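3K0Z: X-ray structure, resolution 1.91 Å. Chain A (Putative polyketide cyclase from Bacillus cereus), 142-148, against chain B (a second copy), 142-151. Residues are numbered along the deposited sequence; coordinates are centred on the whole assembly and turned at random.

Chain A, residues 142-148: HLEDNLT
Chain B, residues 142-151: HLEDNLTLKQ

Two copies of one strand-turn-helix segment meet in a leucine-centred, near-symmetric contact that has no direct hydrogen bond across it and is bridged by two waters. In each chain residues 142-144 end a strand (phi/psi near -149/130° at 143), residue 145 is the turn (about -81/76°), and a helix (near -65/-45°) starts at 146. The strands cross almost at right angles, 88° between their N-to-C directions, with axes 7.6 Å apart at closest approach, too far for sheet pairing. The register is reciprocal: the CA atoms of Leu A143 and Asp B145 lie 6.9 Å apart, those of Asp A145 and Leu B143 7.0 Å, and those of Leu A147 and Leu B147 5.7 Å.

Leucine suits this crossing because its branched end can pack against backbone as well as side chains. Leu A143 and Leu B143, both t,p and pointing toward the partner, reach its turn: Leu A143 CD1 lies 3.7 Å from Asp B145 CB, Leu B143 CD1 3.7 Å from Asp A145 CB, and Leu B143 CD2 3.4 Å from Leu A143 O. Leu A147 and Leu B147, also t,p, meet CD1 to CD1 at 3.9 Å. Symmetry loosens here: Leu A147 CD2 lies 3.7 Å from Asn B146 CB, but Leu B147 CD2 4.3 Å from Asn A146 CB (both Asn m). Leu A147 CD2 also touches Lys B150 CE (m,t,t,m) at 3.5 Å.

Each aspartate (chi1 t) caps its own helix, its short carboxylate reaching the threonine (m) three residues on. Asp A145 OD1 accepts a weak bond from Thr A148 N (3.5 Å), OD2 one from Thr A148 OG1 (2.7 Å); chain B matches. The CA-to-CB bond of Glu A144 (m,p) points away from the partner; its carboxylate OE2 accepts from His A142 (p) ND1 at 2.7 Å, as in chain B.

Water supplies the polar links. One donates to Glu A144 O (2.7 Å) and, weakly, Glu B144 O (3.4 Å); another donates to Asp A145 OD1 (2.7 Å) and Asn B146 OD1 (3.0 Å).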

# COMPACT_ATOMS: atom_id res chain seq x y z
N HIS A 142 -5.34 -3.36 3.15
CA HIS A 142 -4.02 -3.92 2.96
C HIS A 142 -3.99 -4.79 1.73
O HIS A 142 -5.03 -5.28 1.22
CB HIS A 142 -3.66 -4.74 4.20
CG HIS A 142 -4.53 -5.94 4.39
ND1 HIS A 142 -4.16 -7.21 3.98
CD2 HIS A 142 -5.77 -6.07 4.94
CE1 HIS A 142 -5.12 -8.06 4.29
NE2 HIS A 142 -6.11 -7.40 4.86
N LEU A 143 -2.78 -5.00 1.24
CA LEU A 143 -2.57 -5.86 0.04
C LEU A 143 -1.21 -6.54 0.14
O LEU A 143 -0.21 -5.88 0.45
CB LEU A 143 -2.65 -4.95 -1.17
CG LEU A 143 -3.09 -5.44 -2.52
CD1 LEU A 143 -4.28 -6.42 -2.48
CD2 LEU A 143 -3.40 -4.16 -3.34
N GLU A 144 -1.21 -7.85 -0.06
CA GLU A 144 0.02 -8.65 -0.05
C GLU A 144 0.21 -9.04 -1.48
O GLU A 144 -0.79 -9.22 -2.19
CB GLU A 144 -0.14 -9.90 0.81
CG GLU A 144 -0.29 -9.63 2.31
CD GLU A 144 -1.66 -9.08 2.71
OE1 GLU A 144 -2.65 -9.80 2.50
OE2 GLU A 144 -1.70 -7.96 3.28
N ASP A 145 1.44 -9.15 -1.93
CA ASP A 145 1.69 -9.50 -3.35
C ASP A 145 1.54 -11.03 -3.52
O ASP A 145 2.51 -11.74 -3.65
CB ASP A 145 3.05 -8.95 -3.81
CG ASP A 145 3.32 -9.14 -5.29
OD1 ASP A 145 2.43 -9.64 -6.01
OD2 ASP A 145 4.43 -8.77 -5.73
N ASN A 146 0.27 -11.48 -3.49
CA ASN A 146 -0.05 -12.91 -3.48
C ASN A 146 0.24 -13.62 -4.80
O ASN A 146 0.55 -14.79 -4.80
CB ASN A 146 -1.52 -13.15 -3.07
CG ASN A 146 -1.81 -12.74 -1.62
OD1 ASN A 146 -2.72 -11.92 -1.38
ND2 ASN A 146 -1.05 -13.27 -0.65
N LEU A 147 0.16 -12.91 -5.92
CA LEU A 147 0.50 -13.51 -7.20
C LEU A 147 2.01 -13.91 -7.18
O LEU A 147 2.38 -15.04 -7.54
CB LEU A 147 0.18 -12.53 -8.35
CG LEU A 147 0.32 -13.02 -9.79
CD1 LEU A 147 -0.55 -14.23 -10.05
CD2 LEU A 147 -0.00 -11.90 -10.80
N THR A 148 2.86 -12.99 -6.72
CA THR A 148 4.29 -13.24 -6.58
C THR A 148 4.51 -14.44 -5.68
O THR A 148 5.21 -15.39 -6.08
CB THR A 148 5.06 -12.00 -6.10
OG1 THR A 148 4.98 -10.98 -7.12
CG2 THR A 148 6.56 -12.33 -5.83
N HIS B 142 4.58 0.15 -5.21
CA HIS B 142 3.13 0.07 -5.46
C HIS B 142 2.68 -1.36 -5.60
O HIS B 142 3.47 -2.23 -5.94
CB HIS B 142 2.76 0.89 -6.68
CG HIS B 142 3.35 0.33 -7.94
ND1 HIS B 142 2.66 -0.54 -8.74
CD2 HIS B 142 4.59 0.43 -8.47
CE1 HIS B 142 3.43 -0.94 -9.73
NE2 HIS B 142 4.61 -0.36 -9.60
N LEU B 143 1.41 -1.60 -5.35
CA LEU B 143 0.86 -2.91 -5.48
C LEU B 143 -0.60 -2.83 -5.89
O LEU B 143 -1.39 -2.13 -5.27
CB LEU B 143 0.97 -3.66 -4.15
CG LEU B 143 0.69 -5.17 -4.13
CD1 LEU B 143 1.43 -5.91 -5.21
CD2 LEU B 143 1.02 -5.75 -2.70
N GLU B 144 -0.92 -3.57 -6.94
CA GLU B 144 -2.29 -3.74 -7.43
C GLU B 144 -2.75 -5.14 -7.01
O GLU B 144 -1.93 -6.03 -6.79
CB GLU B 144 -2.35 -3.57 -8.96
CG GLU B 144 -1.98 -2.17 -9.47
CD GLU B 144 -0.45 -1.84 -9.41
OE1 GLU B 144 0.33 -2.44 -10.16
OE2 GLU B 144 -0.04 -0.92 -8.67
N ASP B 145 -4.06 -5.33 -6.86
CA ASP B 145 -4.60 -6.62 -6.49
C ASP B 145 -4.68 -7.49 -7.77
O ASP B 145 -5.76 -7.70 -8.35
CB ASP B 145 -5.95 -6.48 -5.78
CG ASP B 145 -6.45 -7.81 -5.24
OD1 ASP B 145 -5.74 -8.82 -5.43
OD2 ASP B 145 -7.56 -7.84 -4.66
N ASN B 146 -3.50 -7.99 -8.17
CA ASN B 146 -3.27 -8.66 -9.43
C ASN B 146 -3.96 -10.02 -9.47
O ASN B 146 -4.33 -10.49 -10.52
CB ASN B 146 -1.74 -8.83 -9.71
CG ASN B 146 -0.98 -7.48 -9.93
OD1 ASN B 146 0.10 -7.24 -9.35
ND2 ASN B 146 -1.50 -6.63 -10.79
N LEU B 147 -4.16 -10.65 -8.32
CA LEU B 147 -4.84 -11.93 -8.31
C LEU B 147 -6.31 -11.70 -8.61
O LEU B 147 -6.90 -12.44 -9.42
CB LEU B 147 -4.69 -12.65 -6.97
CG LEU B 147 -4.77 -14.16 -6.96
CD1 LEU B 147 -3.59 -14.79 -7.75
CD2 LEU B 147 -4.77 -14.64 -5.53
N THR B 148 -6.92 -10.69 -7.96
CA THR B 148 -8.31 -10.33 -8.25
C THR B 148 -8.47 -9.95 -9.74
O THR B 148 -9.35 -10.46 -10.41
CB THR B 148 -8.84 -9.20 -7.35
OG1 THR B 148 -8.81 -9.62 -5.98
CG2 THR B 148 -10.27 -8.84 -7.70
N LEU B 149 -7.59 -9.08 -10.23
CA LEU B 149 -7.62 -8.69 -11.62
C LEU B 149 -7.51 -9.86 -12.57
O LEU B 149 -8.34 -9.96 -13.48
CB LEU B 149 -6.53 -7.66 -11.93
CG LEU B 149 -6.38 -7.18 -13.37
CD1 LEU B 149 -7.72 -6.64 -13.89
CD2 LEU B 149 -5.23 -6.18 -13.54
N LYS B 150 -6.54 -10.77 -12.36
CA LYS B 150 -6.37 -11.94 -13.22
C LYS B 150 -7.57 -12.86 -13.24
O LYS B 150 -7.94 -13.36 -14.28
CB LYS B 150 -5.15 -12.74 -12.84
CG LYS B 150 -3.93 -12.11 -13.39
CD LYS B 150 -2.70 -12.95 -13.21
CE LYS B 150 -1.49 -12.30 -13.89
NZ LYS B 150 -1.73 -11.89 -15.32
N GLN B 151 -8.18 -13.06 -12.09
CA GLN B 151 -9.43 -13.81 -12.03
C GLN B 151 -10.53 -13.12 -12.84
O GLN B 151 -11.23 -13.77 -13.62
CB GLN B 151 -9.88 -13.99 -10.58
CG GLN B 151 -9.09 -15.05 -9.82
CD GLN B 151 -9.06 -14.81 -8.28
OE1 GLN B 151 -9.97 -14.17 -7.70
NE2 GLN B 151 -8.00 -15.30 -7.64
O HOH W 1 -2.07 -8.34 -4.34
O HOH W 2 2.12 -9.39 -8.67